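Local coordinates for uncharacterized protein (Ruminococcus gnavus, PDB 4QAN) that is of unknown function but binds a magnesium ion, and has a cystatin-like fold as a divergent member of the NTF2-like superfamily, at residues Met71-Leu76 with Ala280-Lys285; Leu275-Ala280 with Asn291-Lys296; Asn60-Ala65 with Lys285-Leu290; Glu66-Met71 with Glu175-Glu180; Ser91-Lys96 with Tyr263-Lys268. All blocks are in the same frame, centred on the assembly; numbering follows the deposited sequence. Where two conformers were deposited one is given.

Interaction 1. Residues Met71-Leu76 with Ala280-Lys285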
# COMPACT_ATOMS: atom_id res chain seq x y z
N MSE A 71 -9.13 11.58 -7.98
CA MSE A 71 -8.30 10.37 -7.86
C MSE A 71 -8.72 9.50 -9.02
O MSE A 71 -9.90 9.42 -9.34
CB MSE A 71 -8.64 9.67 -6.53
CG MSE A 71 -7.50 9.26 -5.61
SE MSE A 71 -6.46 10.82 -4.98
CE MSE A 71 -4.71 9.91 -5.07
N GLN A 72 -7.76 8.86 -9.68
CA GLN A 72 -8.13 7.75 -10.54
C GLN A 72 -7.95 6.48 -9.74
O GLN A 72 -7.18 6.45 -8.77
CB GLN A 72 -7.40 7.74 -11.89
CG GLN A 72 -5.90 7.56 -11.85
CD GLN A 72 -5.30 7.56 -13.24
OE1 GLN A 72 -5.96 7.93 -14.22
NE2 GLN A 72 -4.04 7.15 -13.35
N LEU A 73 -8.70 5.46 -10.11
CA LEU A 73 -8.86 4.24 -9.32
C LEU A 73 -7.54 3.53 -9.01
O LEU A 73 -7.32 3.13 -7.88
CB LEU A 73 -9.85 3.29 -10.03
CG LEU A 73 -10.26 2.05 -9.26
CD1 LEU A 73 -11.03 2.44 -8.01
CD2 LEU A 73 -11.11 1.15 -10.14
N ILE A 74 -6.65 3.39 -10.00
CA ILE A 74 -5.35 2.74 -9.75
C ILE A 74 -4.45 3.49 -8.78
O ILE A 74 -3.46 2.93 -8.34
CB ILE A 74 -4.49 2.47 -11.01
CG1 ILE A 74 -4.42 3.72 -11.90
CG2 ILE A 74 -4.98 1.26 -11.78
CD1 ILE A 74 -3.13 3.77 -12.70
N ASP A 75 -4.79 4.74 -8.44
CA ASP A 75 -4.03 5.49 -7.43
C ASP A 75 -4.57 5.30 -6.01
O ASP A 75 -3.97 5.80 -5.06
CB ASP A 75 -3.97 6.98 -7.79
CG ASP A 75 -3.20 7.24 -9.09
OD1 ASP A 75 -2.33 6.43 -9.46
OD2 ASP A 75 -3.47 8.27 -9.74
N LEU A 76 -5.68 4.59 -5.85
CA LEU A 76 -6.19 4.25 -4.53
C LEU A 76 -5.92 2.77 -4.19
O LEU A 76 -6.00 1.92 -5.09
CB LEU A 76 -7.69 4.53 -4.45
CG LEU A 76 -8.09 6.02 -4.37
CD1 LEU A 76 -9.60 6.19 -4.43
CD2 LEU A 76 -7.54 6.68 -3.11
N ALA A 280 -10.51 3.19 -14.96
CA ALA A 280 -11.71 3.76 -14.35
C ALA A 280 -11.44 5.10 -13.66
O ALA A 280 -10.41 5.28 -12.99
CB ALA A 280 -12.30 2.77 -13.34
N ARG A 281 -12.36 6.04 -13.85
CA ARG A 281 -12.33 7.35 -13.17
C ARG A 281 -13.42 7.43 -12.10
O ARG A 281 -14.47 6.81 -12.24
CB ARG A 281 -12.53 8.47 -14.18
CG ARG A 281 -11.24 9.05 -14.72
CD ARG A 281 -10.45 8.05 -15.53
NE ARG A 281 -9.35 8.70 -16.21
CZ ARG A 281 -8.44 8.08 -16.96
NH1 ARG A 281 -8.50 6.77 -17.14
NH2 ARG A 281 -7.47 8.78 -17.54
N LEU A 282 -13.18 8.21 -11.05
CA LEU A 282 -14.17 8.39 -9.98
C LEU A 282 -15.01 9.65 -10.10
O LEU A 282 -15.96 9.83 -9.33
CB LEU A 282 -13.48 8.39 -8.62
CG LEU A 282 -12.62 7.17 -8.31
CD1 LEU A 282 -11.97 7.35 -6.95
CD2 LEU A 282 -13.43 5.89 -8.36
N TYR A 283 -14.69 10.53 -11.04
CA TYR A 283 -15.43 11.80 -11.15
C TYR A 283 -16.73 11.63 -11.90
O TYR A 283 -16.86 10.75 -12.77
CB TYR A 283 -14.59 12.91 -11.78
CG TYR A 283 -14.06 12.67 -13.18
CD1 TYR A 283 -14.90 12.67 -14.29
CD2 TYR A 283 -12.70 12.49 -13.39
CE1 TYR A 283 -14.40 12.48 -15.58
CE2 TYR A 283 -12.19 12.30 -14.68
CZ TYR A 283 -13.04 12.30 -15.77
OH TYR A 283 -12.54 12.11 -17.04
N GLY A 284 -17.69 12.48 -11.56
CA GLY A 284 -18.98 12.53 -12.25
C GLY A 284 -19.68 11.19 -12.28
O GLY A 284 -20.23 10.80 -13.31
N LYS A 285 -19.64 10.49 -11.15
CA LYS A 285 -20.31 9.22 -11.00
C LYS A 285 -21.28 9.29 -9.83
O LYS A 285 -20.90 9.73 -8.74
CB LYS A 285 -19.29 8.11 -10.79
CG LYS A 285 -18.72 7.53 -12.07
CD LYS A 285 -18.14 6.14 -11.80
CE LYS A 285 -17.80 5.41 -13.09
NZ LYS A 285 -16.60 6.00 -13.75
O HOH W 1 -7.62 4.18 -12.78
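Leu282 reaches from one loop into the other. Its CB lies 3.8 Å from the carbonyl oxygen O of Met71, a selenomethionine, and with CG anti to its own carbonyl carbon (chi1 -55°) the side chain slides on over that backbone, Leu282 CG being 3.7 Å from Met71 O. Beyond the fork, Leu282 CD1 meets Leu76 CD1 at 3.6 Å, the two side chains crossing obliquely, while Leu282 CD2 stands 4.2 Å from Leu73 CD1. The contact joins loops of the N-terminal and C-terminal halves of the chain, each half having its own sheet and probably forming a cystatin-like unit. The polar link is modest: Leu73 N gives a weak but nearly straight bond to Ala280 O (3.4 Å, 170°), and a water accepts from Ile74 N and donates to that same carbonyl. At the outer edge Gln72 OE1 rests 3.7 Å from Arg281 CZ, over the centre of the guanidinium, with the amide turned 80° to it, while Arg281 NH1 donates to Asp279 O. An alanine here removes the guanidinium under Gln72 OE1 and the donor to Asp279 O, and would probably leave this edge of the loop less well held. Leu73 CD2 packs on Ala280 CB at 3.8 Å.

Interaction 2. Residues Leu275-Ala280 with Asn291-Lys296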
# COMPACT_ATOMS: atom_id res chain seq x y z
N LEU A 275 -9.81 -7.30 -14.88
CA LEU A 275 -11.15 -6.91 -14.48
C LEU A 275 -11.78 -5.84 -15.38
O LEU A 275 -12.97 -5.58 -15.27
CB LEU A 275 -11.13 -6.39 -13.06
CG LEU A 275 -10.80 -7.43 -11.99
CD1 LEU A 275 -10.43 -6.75 -10.67
CD2 LEU A 275 -11.97 -8.36 -11.80
N GLY A 276 -10.98 -5.22 -16.25
CA GLY A 276 -11.48 -4.12 -17.09
C GLY A 276 -11.65 -2.77 -16.38
O GLY A 276 -12.44 -1.96 -16.79
N THR A 277 -10.87 -2.52 -15.34
CA THR A 277 -11.08 -1.34 -14.51
C THR A 277 -9.83 -0.49 -14.35
O THR A 277 -9.86 0.47 -13.58
CB THR A 277 -11.47 -1.75 -13.09
OG1 THR A 277 -10.47 -2.62 -12.57
CG2 THR A 277 -12.81 -2.41 -13.07
N GLU A 278 -8.75 -0.82 -15.05
CA GLU A 278 -7.47 -0.11 -14.84
C GLU A 278 -7.57 1.38 -15.19
O GLU A 278 -6.90 2.20 -14.57
CB GLU A 278 -6.31 -0.78 -15.61
CG GLU A 278 -6.22 -0.42 -17.11
CD GLU A 278 -7.30 -1.04 -17.98
OE1 GLU A 278 -8.10 -1.86 -17.48
OE2 GLU A 278 -7.34 -0.72 -19.18
N ASP A 279 -8.43 1.70 -16.15
CA ASP A 279 -8.65 3.09 -16.59
C ASP A 279 -9.91 3.77 -16.00
O ASP A 279 -10.32 4.83 -16.47
CB ASP A 279 -8.68 3.16 -18.12
CG ASP A 279 -9.73 2.25 -18.74
OD1 ASP A 279 -10.27 1.36 -18.03
OD2 ASP A 279 -10.02 2.41 -19.94
N ALA A 280 -10.51 3.19 -14.96
CA ALA A 280 -11.71 3.76 -14.35
C ALA A 280 -11.44 5.10 -13.66
O ALA A 280 -10.41 5.28 -12.99
CB ALA A 280 -12.30 2.77 -13.34
N ASN A 291 -21.27 2.10 -7.09
CA ASN A 291 -21.58 0.73 -6.68
C ASN A 291 -21.36 -0.29 -7.79
O ASN A 291 -20.81 -1.36 -7.54
CB ASN A 291 -23.01 0.63 -6.11
CG ASN A 291 -23.05 0.90 -4.62
OD1 ASN A 291 -22.20 0.40 -3.86
ND2 ASN A 291 -24.02 1.67 -4.18
N LYS A 292 -21.73 0.04 -9.02
CA LYS A 292 -21.44 -0.86 -10.14
C LYS A 292 -19.93 -1.10 -10.26
O LYS A 292 -19.48 -2.23 -10.44
CB LYS A 292 -22.00 -0.34 -11.47
CG LYS A 292 -23.44 -0.76 -11.76
CD LYS A 292 -24.43 -0.08 -10.80
CE LYS A 292 -25.86 -0.57 -10.95
NZ LYS A 292 -26.48 -0.11 -12.22
N LEU A 293 -19.14 -0.03 -10.14
CA LEU A 293 -17.69 -0.14 -10.26
C LEU A 293 -17.14 -1.00 -9.13
O LEU A 293 -16.30 -1.85 -9.34
CB LEU A 293 -17.03 1.24 -10.29
CG LEU A 293 -15.51 1.28 -10.18
CD1 LEU A 293 -14.87 0.51 -11.32
CD2 LEU A 293 -14.98 2.71 -10.13
N ARG A 294 -17.65 -0.78 -7.92
CA ARG A 294 -17.34 -1.64 -6.77
C ARG A 294 -17.56 -3.12 -7.13
O ARG A 294 -16.69 -3.96 -6.92
CB ARG A 294 -18.22 -1.24 -5.58
CG ARG A 294 -17.58 -1.47 -4.22
CD ARG A 294 -18.46 -0.91 -3.10
NE ARG A 294 -19.49 -1.85 -2.67
CZ ARG A 294 -20.41 -1.60 -1.75
NH1 ARG A 294 -20.47 -0.41 -1.16
NH2 ARG A 294 -21.30 -2.53 -1.43
N GLY A 295 -18.71 -3.42 -7.73
CA GLY A 295 -19.08 -4.80 -8.05
C GLY A 295 -18.15 -5.42 -9.06
O GLY A 295 -17.86 -6.61 -9.02
N LYS A 296 -17.66 -4.57 -9.96
CA LYS A 296 -16.77 -4.95 -11.04
C LYS A 296 -15.34 -5.26 -10.55
O LYS A 296 -14.54 -5.87 -11.28
CB LYS A 296 -16.78 -3.80 -12.04
CG LYS A 296 -16.23 -4.07 -13.43
CD LYS A 296 -16.73 -2.97 -14.37
CE LYS A 296 -15.70 -2.59 -15.41
NZ LYS A 296 -15.25 -3.76 -16.21
O HOH W 2 -14.61 -7.21 -13.55
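Leu275 O is gripped twice: Lys296 NZ donates to it at 3.1 Å, lying in the carbonyl plane, and a water donates at 2.9 Å. That water also donates to Lys296 O, so both ends of the lysine are tied to one carbonyl. The ammonium gives a second, weak bond to Gly276 O at 3.4 Å, made possible by the bends at chi3 and chi4 that fold the tip back. These carbonyls lie at the end of helix 254-275, which a Schellman motif closes with Gly276 (phi 77°) as its C-prime residue. A beta carbon at Gly276 would collide with Lys296 NZ. Lysine and Thr277 slide past each other in opposite directions, bringing Thr277 CG2 to 3.7 Å from Lys296 CE. Leu293 CD1 then bridges two side chains, 4.0 Å from Thr277 CG2 and equally far from Ala280 CB. The contact thus folds helix 287-296 back against the exit of helix 254-275, while Asn291 and Arg294 of the same helix touch Val62 and Phe61 on helix 61-67.

Interaction 3. Residues Asn60-Ala65 with Lys285-Leu290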
# COMPACT_ATOMS: atom_id res chain seq x y z
N ASN A 60 -15.05 2.96 3.53
CA ASN A 60 -16.23 3.01 2.67
C ASN A 60 -15.84 3.48 1.28
O ASN A 60 -15.55 4.66 1.07
CB ASN A 60 -17.27 3.96 3.27
CG ASN A 60 -18.60 3.96 2.52
OD1 ASN A 60 -18.66 3.80 1.29
ND2 ASN A 60 -19.68 4.17 3.26
N PHE A 61 -15.85 2.54 0.34
CA PHE A 61 -15.44 2.78 -1.04
C PHE A 61 -16.20 3.95 -1.65
O PHE A 61 -15.59 4.91 -2.12
CB PHE A 61 -15.68 1.50 -1.86
CG PHE A 61 -15.27 1.61 -3.29
CD1 PHE A 61 -16.15 2.13 -4.24
CD2 PHE A 61 -14.04 1.16 -3.71
CE1 PHE A 61 -15.78 2.24 -5.57
CE2 PHE A 61 -13.66 1.26 -5.04
CZ PHE A 61 -14.54 1.80 -5.97
N VAL A 62 -17.53 3.86 -1.64
CA VAL A 62 -18.39 4.86 -2.27
C VAL A 62 -18.15 6.25 -1.69
O VAL A 62 -17.90 7.20 -2.44
CB VAL A 62 -19.89 4.50 -2.13
CG1 VAL A 62 -20.78 5.70 -2.43
CG2 VAL A 62 -20.25 3.36 -3.07
N LYS A 63 -18.24 6.37 -0.37
CA LYS A 63 -18.08 7.68 0.28
C LYS A 63 -16.70 8.28 0.04
O LYS A 63 -16.58 9.46 -0.26
CB LYS A 63 -18.36 7.57 1.78
CG LYS A 63 -19.80 7.20 2.12
CD LYS A 63 -20.79 8.30 1.77
CE LYS A 63 -22.18 7.74 1.50
NZ LYS A 63 -23.03 8.66 0.69
N THR A 64 -15.67 7.46 0.18
CA THR A 64 -14.30 7.90 -0.02
C THR A 64 -14.10 8.40 -1.46
O THR A 64 -13.45 9.42 -1.68
CB THR A 64 -13.30 6.79 0.32
OG1 THR A 64 -13.44 6.43 1.70
CG2 THR A 64 -11.89 7.23 0.08
N ALA A 65 -14.69 7.71 -2.42
CA ALA A 65 -14.57 8.12 -3.82
C ALA A 65 -15.24 9.48 -4.07
O ALA A 65 -14.75 10.29 -4.85
CB ALA A 65 -15.15 7.06 -4.74
N LYS A 285 -19.64 10.49 -11.15
CA LYS A 285 -20.31 9.22 -11.00
C LYS A 285 -21.28 9.29 -9.83
O LYS A 285 -20.90 9.73 -8.74
CB LYS A 285 -19.29 8.11 -10.79
CG LYS A 285 -18.72 7.53 -12.07
CD LYS A 285 -18.14 6.14 -11.80
CE LYS A 285 -17.80 5.41 -13.09
NZ LYS A 285 -16.60 6.00 -13.75
N SER A 286 -22.52 8.86 -10.05
CA SER A 286 -23.51 8.76 -8.99
C SER A 286 -23.15 7.61 -8.04
O SER A 286 -22.29 6.77 -8.36
CB SER A 286 -24.91 8.52 -9.56
OG SER A 286 -25.03 7.22 -10.10
N GLU A 287 -23.83 7.59 -6.90
CA GLU A 287 -23.65 6.56 -5.88
C GLU A 287 -23.92 5.19 -6.48
O GLU A 287 -23.28 4.20 -6.12
CB GLU A 287 -24.59 6.81 -4.71
CG GLU A 287 -24.52 5.78 -3.59
CD GLU A 287 -24.86 6.38 -2.23
OE1 GLU A 287 -25.76 7.25 -2.16
OE2 GLU A 287 -24.21 6.00 -1.23
N GLU A 288 -24.86 5.16 -7.42
CA GLU A 288 -25.23 3.92 -8.09
C GLU A 288 -24.09 3.43 -8.98
O GLU A 288 -23.72 2.26 -8.94
CB GLU A 288 -26.49 4.13 -8.92
CG GLU A 288 -27.11 2.85 -9.45
CD GLU A 288 -27.51 2.97 -10.90
OE1 GLU A 288 -26.59 2.92 -11.75
OE2 GLU A 288 -28.72 3.13 -11.19
N GLN A 289 -23.53 4.33 -9.78
CA GLN A 289 -22.47 3.97 -10.73
C GLN A 289 -21.19 3.57 -10.01
O GLN A 289 -20.45 2.71 -10.50
CB GLN A 289 -22.14 5.13 -11.66
CG GLN A 289 -23.28 5.61 -12.53
CD GLN A 289 -23.02 7.00 -13.04
OE1 GLN A 289 -23.60 7.97 -12.55
NE2 GLN A 289 -22.13 7.12 -14.02
N LEU A 290 -20.93 4.22 -8.88
CA LEU A 290 -19.83 3.83 -8.01
C LEU A 290 -20.04 2.42 -7.47
O LEU A 290 -19.10 1.62 -7.42
CB LEU A 290 -19.65 4.83 -6.87
CG LEU A 290 -19.09 6.20 -7.29
CD1 LEU A 290 -19.11 7.15 -6.10
CD2 LEU A 290 -17.68 6.09 -7.84
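This is a helix-to-helix contact between the opening turns of helix 61-67 and helix 287-296, toward the periphery of the cystatin-like protein, and each helix has its own N-cap. Ser286 and Gln289 make a capping box at the start of the second helix, Gln289 N donating to Ser286 OG at 3.3 Å and the glutamine side chain returning to Ser286. Asn60 caps the first, its OD1 accepting from Lys63 N at 3.1 Å along a straight N-H (176°), though from above the amide plane. Between the capped ends the packing is apolar and centred on Leu290. Its CB lies 4.1 Å from Val62 CG2, and its branches spread over the next turn: Leu290 CD2 is 4.1 Å from Ala65 CB, and Leu290 CD1 leans on Val62 O. Glu287, with CG anti to the backbone N (chi1 179°) and the rest extended, crosses Val62 at about a right angle, so that Glu287 OE2 is 3.6 Å from Val62 CG1. The same oxygen receives a long, weak, salt-bridging bond from Lys63 NZ at 3.5 Å, which a bend at chi2 of the lysine brings round to it. Glu66, one turn on from Val62, extends the contact by touching both Glu287 and Leu290. In the capping box, Gln289 OE1 takes two bonds at 2.9 Å: Ser286 OG in its plane on a lone pair, Ser286 N from above that plane.

Interaction 4. Residues Glu66-Met71 with Glu175-Glu180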
# COMPACT_ATOMS: atom_id res chain seq x y z
N GLU A 66 -16.37 9.71 -3.40
CA GLU A 66 -17.07 10.98 -3.51
C GLU A 66 -16.23 12.14 -2.94
O GLU A 66 -16.22 13.24 -3.49
CB GLU A 66 -18.45 10.88 -2.85
CG GLU A 66 -19.39 9.95 -3.63
CD GLU A 66 -20.74 9.74 -2.98
OE1 GLU A 66 -20.83 9.76 -1.74
OE2 GLU A 66 -21.73 9.53 -3.73
N GLU A 67 -15.51 11.89 -1.86
CA GLU A 67 -14.58 12.85 -1.29
C GLU A 67 -13.33 13.13 -2.15
O GLU A 67 -12.74 14.22 -2.07
CB GLU A 67 -14.18 12.38 0.12
CG GLU A 67 -13.00 13.10 0.77
CD GLU A 67 -13.27 14.56 1.12
OE1 GLU A 67 -14.44 15.01 1.06
OE2 GLU A 67 -12.29 15.26 1.49
N LEU A 68 -12.91 12.17 -2.99
CA LEU A 68 -11.69 12.33 -3.79
C LEU A 68 -11.92 12.12 -5.29
O LEU A 68 -11.30 11.26 -5.91
CB LEU A 68 -10.63 11.33 -3.30
CG LEU A 68 -10.41 11.24 -1.79
CD1 LEU A 68 -9.53 10.04 -1.47
CD2 LEU A 68 -9.79 12.52 -1.26
N PRO A 69 -12.79 12.94 -5.90
CA PRO A 69 -13.26 12.68 -7.27
C PRO A 69 -12.18 12.75 -8.36
O PRO A 69 -12.34 12.13 -9.42
CB PRO A 69 -14.32 13.76 -7.49
CG PRO A 69 -13.88 14.88 -6.61
CD PRO A 69 -13.29 14.23 -5.38
N GLY A 70 -11.10 13.48 -8.10
CA GLY A 70 -9.97 13.61 -9.02
C GLY A 70 -8.97 12.47 -8.96
O GLY A 70 -8.05 12.41 -9.77
N MSE A 71 -9.13 11.58 -7.98
CA MSE A 71 -8.30 10.37 -7.86
C MSE A 71 -8.72 9.50 -9.02
O MSE A 71 -9.90 9.42 -9.34
CB MSE A 71 -8.64 9.67 -6.53
CG MSE A 71 -7.50 9.26 -5.61
SE MSE A 71 -6.46 10.82 -4.98
CE MSE A 71 -4.71 9.91 -5.07
N GLU A 175 -3.58 16.77 7.38
CA GLU A 175 -5.01 17.09 7.39
C GLU A 175 -5.78 16.30 6.33
O GLU A 175 -5.28 16.08 5.24
CB GLU A 175 -5.17 18.57 7.10
CG GLU A 175 -6.40 19.22 7.69
CD GLU A 175 -6.35 20.73 7.50
OE1 GLU A 175 -6.28 21.17 6.34
OE2 GLU A 175 -6.37 21.46 8.52
N GLY A 176 -6.99 15.87 6.66
CA GLY A 176 -7.86 15.17 5.72
C GLY A 176 -7.58 13.68 5.64
O GLY A 176 -7.11 13.07 6.61
N LEU A 177 -7.88 13.10 4.48
CA LEU A 177 -7.68 11.69 4.25
C LEU A 177 -6.25 11.42 3.84
O LEU A 177 -5.62 12.23 3.14
CB LEU A 177 -8.61 11.18 3.14
CG LEU A 177 -10.12 11.14 3.38
CD1 LEU A 177 -10.81 10.50 2.19
CD2 LEU A 177 -10.49 10.39 4.66
N LEU A 178 -5.76 10.25 4.24
CA LEU A 178 -4.45 9.74 3.83
C LEU A 178 -4.19 9.89 2.32
O LEU A 178 -3.06 10.17 1.91
CB LEU A 178 -4.31 8.27 4.22
CG LEU A 178 -2.99 7.57 3.93
CD1 LEU A 178 -1.84 8.24 4.68
CD2 LEU A 178 -3.07 6.09 4.27
N TYR A 179 -5.21 9.74 1.49
CA TYR A 179 -4.97 9.68 0.04
C TYR A 179 -5.06 11.03 -0.65
O TYR A 179 -4.90 11.11 -1.87
CB TYR A 179 -5.91 8.68 -0.63
CG TYR A 179 -6.18 7.47 0.23
CD1 TYR A 179 -5.20 6.52 0.46
CD2 TYR A 179 -7.41 7.29 0.82
CE1 TYR A 179 -5.45 5.41 1.25
CE2 TYR A 179 -7.67 6.21 1.62
CZ TYR A 179 -6.70 5.27 1.84
OH TYR A 179 -7.00 4.21 2.64
N GLU A 180 -5.32 12.11 0.10
CA GLU A 180 -5.38 13.42 -0.53
C GLU A 180 -3.98 13.87 -0.92
O GLU A 180 -3.00 13.52 -0.26
CB GLU A 180 -6.03 14.45 0.38
CG GLU A 180 -7.51 14.21 0.59
CD GLU A 180 -8.14 15.26 1.49
OE1 GLU A 180 -7.70 16.43 1.42
OE2 GLU A 180 -9.06 14.90 2.26
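Two type I beta turns face each other here, Leu68-Met71 at the exit of helix 61-67 and Leu177-Glu180 in the loop between strands 167-172 and 187-188 of the antiparallel sheet. Leu68, the first residue to leave the helix, is the wedge. Its CD1 lies 3.9 Å from Leu177 CD1 and also meets Tyr179 CB near the edge of that ring, while Leu68 CD2 presses on the aliphatic stem of Glu180, 3.4 Å from Glu180 CG. Alongside runs Glu67, bent at chi2, with CG 3.7 Å from Leu177 CD1. The side chains of Glu67 and Glu180 cross at about a right angle, their carboxylate planes 51° apart, bringing Glu67 OE2 within 3.3 Å of Glu180 OE2. This approach of two acceptors is probably eased by Arg128 of helix 126-135, whose NH2 forms salt bridges with both oxygens and would favour the ionised forms. Glu180 OE2 also reinforces its turn by accepting from Leu177 N at 3.1 Å and 177°, from above the carboxylate plane. An alanine here removes that acceptor and one partner of Arg128, and would probably loosen the turn and its tie to helix 126-135. At the far end the selenomethionine side chain, bent at chi2 and chi3, sets Met71 CE 3.4 Å from Tyr179 O.

Interaction 5. Residues Ser91-Lys96 with Tyr263-Lys268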
# COMPACT_ATOMS: atom_id res chain seq x y z
N SER A 91 -2.81 -3.43 2.52
CA SER A 91 -1.86 -3.23 3.62
C SER A 91 -0.53 -2.68 3.13
O SER A 91 -0.02 -1.72 3.69
CB SER A 91 -1.62 -4.51 4.41
OG SER A 91 -0.48 -4.37 5.26
N ALA A 92 -0.00 -3.28 2.08
CA ALA A 92 1.29 -2.88 1.56
C ALA A 92 1.28 -1.48 0.97
O ALA A 92 2.23 -0.73 1.18
CB ALA A 92 1.80 -3.89 0.55
N GLU A 93 0.24 -1.12 0.22
CA GLU A 93 0.20 0.24 -0.31
C GLU A 93 0.03 1.25 0.81
O GLU A 93 0.67 2.29 0.79
CB GLU A 93 -0.89 0.40 -1.36
CG GLU A 93 -0.56 -0.25 -2.68
CD GLU A 93 -1.29 0.42 -3.82
OE1 GLU A 93 -0.93 1.56 -4.14
OE2 GLU A 93 -2.22 -0.19 -4.41
N MSE A 94 -0.84 0.96 1.76
CA MSE A 94 -1.09 1.89 2.85
C MSE A 94 0.17 2.12 3.63
O MSE A 94 0.51 3.25 3.94
CB MSE A 94 -2.19 1.35 3.76
CG MSE A 94 -3.55 1.51 3.08
SE MSE A 94 -4.93 1.12 4.42
CE MSE A 94 -4.87 2.92 5.20
N THR A 95 0.89 1.03 3.93
CA THR A 95 2.17 1.08 4.63
C THR A 95 3.16 2.01 3.90
O THR A 95 3.76 2.88 4.52
CB THR A 95 2.73 -0.34 4.83
OG1 THR A 95 1.77 -1.13 5.52
CG2 THR A 95 4.00 -0.34 5.66
N LYS A 96 3.28 1.88 2.58
CA LYS A 96 4.11 2.81 1.81
C LYS A 96 3.66 4.27 1.98
O LYS A 96 4.49 5.16 2.21
CB LYS A 96 4.11 2.44 0.34
CG LYS A 96 4.81 3.43 -0.60
CD LYS A 96 4.44 3.06 -2.01
CE LYS A 96 5.40 3.64 -3.02
NZ LYS A 96 5.18 5.09 -3.22
N TYR A 263 5.26 -2.59 -5.74
CA TYR A 263 4.98 -3.81 -6.49
C TYR A 263 3.51 -4.20 -6.30
O TYR A 263 2.86 -4.62 -7.25
CB TYR A 263 5.92 -4.96 -6.12
CG TYR A 263 5.77 -6.15 -7.05
CD1 TYR A 263 6.30 -6.13 -8.34
CD2 TYR A 263 5.08 -7.29 -6.64
CE1 TYR A 263 6.16 -7.20 -9.19
CE2 TYR A 263 4.93 -8.38 -7.48
CZ TYR A 263 5.47 -8.33 -8.77
OH TYR A 263 5.35 -9.41 -9.61
N ALA A 264 3.00 -4.01 -5.09
CA ALA A 264 1.59 -4.22 -4.81
C ALA A 264 0.71 -3.39 -5.75
O ALA A 264 -0.33 -3.86 -6.24
CB ALA A 264 1.28 -3.87 -3.36
N LYS A 265 1.11 -2.14 -5.95
CA LYS A 265 0.42 -1.28 -6.88
C LYS A 265 0.43 -1.82 -8.30
O LYS A 265 -0.60 -1.75 -8.97
CB LYS A 265 1.02 0.12 -6.86
CG LYS A 265 0.12 1.10 -7.58
CD LYS A 265 0.63 2.52 -7.51
CE LYS A 265 -0.36 3.41 -8.24
NZ LYS A 265 0.13 4.80 -8.30
N GLU A 266 1.59 -2.32 -8.75
CA GLU A 266 1.73 -2.90 -10.11
C GLU A 266 0.88 -4.15 -10.26
O GLU A 266 0.31 -4.40 -11.33
CB GLU A 266 3.18 -3.36 -10.42
CG GLU A 266 4.26 -2.31 -10.64
CD GLU A 266 5.67 -2.95 -10.82
OE1 GLU A 266 5.93 -3.78 -11.76
OE2 GLU A 266 6.55 -2.60 -10.00
N LEU A 267 0.86 -4.96 -9.21
CA LEU A 267 0.08 -6.18 -9.19
C LEU A 267 -1.41 -5.84 -9.26
O LEU A 267 -2.12 -6.29 -10.18
CB LEU A 267 0.42 -7.00 -7.93
CG LEU A 267 -0.38 -8.26 -7.59
CD1 LEU A 267 -0.70 -9.09 -8.81
CD2 LEU A 267 0.35 -9.11 -6.55
N LYS A 268 -1.87 -5.00 -8.34
CA LYS A 268 -3.23 -4.44 -8.39
C LYS A 268 -3.60 -3.95 -9.77
O LYS A 268 -4.70 -4.20 -10.28
CB LYS A 268 -3.35 -3.27 -7.42
CG LYS A 268 -4.74 -2.65 -7.38
CD LYS A 268 -4.80 -1.36 -6.59
CE LYS A 268 -4.03 -0.25 -7.27
NZ LYS A 268 -3.87 0.91 -6.35
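The Glu93 carboxylate is the flat group at the heart of this contact. Over one of its faces stands the aliphatic root of Lys265, with Lys265 CB 3.8 Å from Glu93 CD, and Glu93 OE1 runs along the same stem, 3.6 Å from Lys265 CG. On the side between its two oxygens, the syn lone pair of Glu93 OE2 takes the ammonium of Lys268 in a salt bridge (Lys268 NZ to Glu93 OE2, 2.8 Å). The two side chains cross at about a right angle: the acid is extended beyond CG, while the lysine bends at chi3. Lys268 NZ has further acceptors in Ile74 O and Leu76 O of the 71-76 loop, so one buried ammonium ties three pieces of chain, and this cage of oxygens would probably favour its charged form. Lys265 instead runs straight on to a salt bridge with Asp75. The small Ala92 and Ala264 meet at the approach, CB to CB at 3.9 Å, consistent with its closeness. The two segment axes approach to 9.1 Å with directions 137° apart, an oblique crossing more antiparallel than parallel. Here the long helices 87-108 and 254-275 of the two halves, each half with its own sheet, meet mid-protein, consistent with paired cystatin-like units.

Interaction 5 lies deepest, about 3 Å from the chain's centre to its own, and pairs alanine contact with a short buried salt bridge; interaction 3, about 21 Å out, has only a long, weak one. Helix 61-67 serves interactions 3 and 4, helix 287-296 serves 2 and 3, and Ala280, Lys285 and Met71 are shared by interaction 1 with 2, 3 and 4 respectively. Interaction 1 therefore lies in the middle of the group: Leu282 CD1 packs on Ala65 CB, Leu76 CD2 on Tyr179 CB, and Ile74 O and Leu76 O receive Lys268 NZ of interaction 5. Interactions 1 and 4 lean on leucines, whereas interaction 2 relies on a lysine gripping helix-end carbonyls. Met94 of helix 87-108 touches Tyr179, joining 5 to 4.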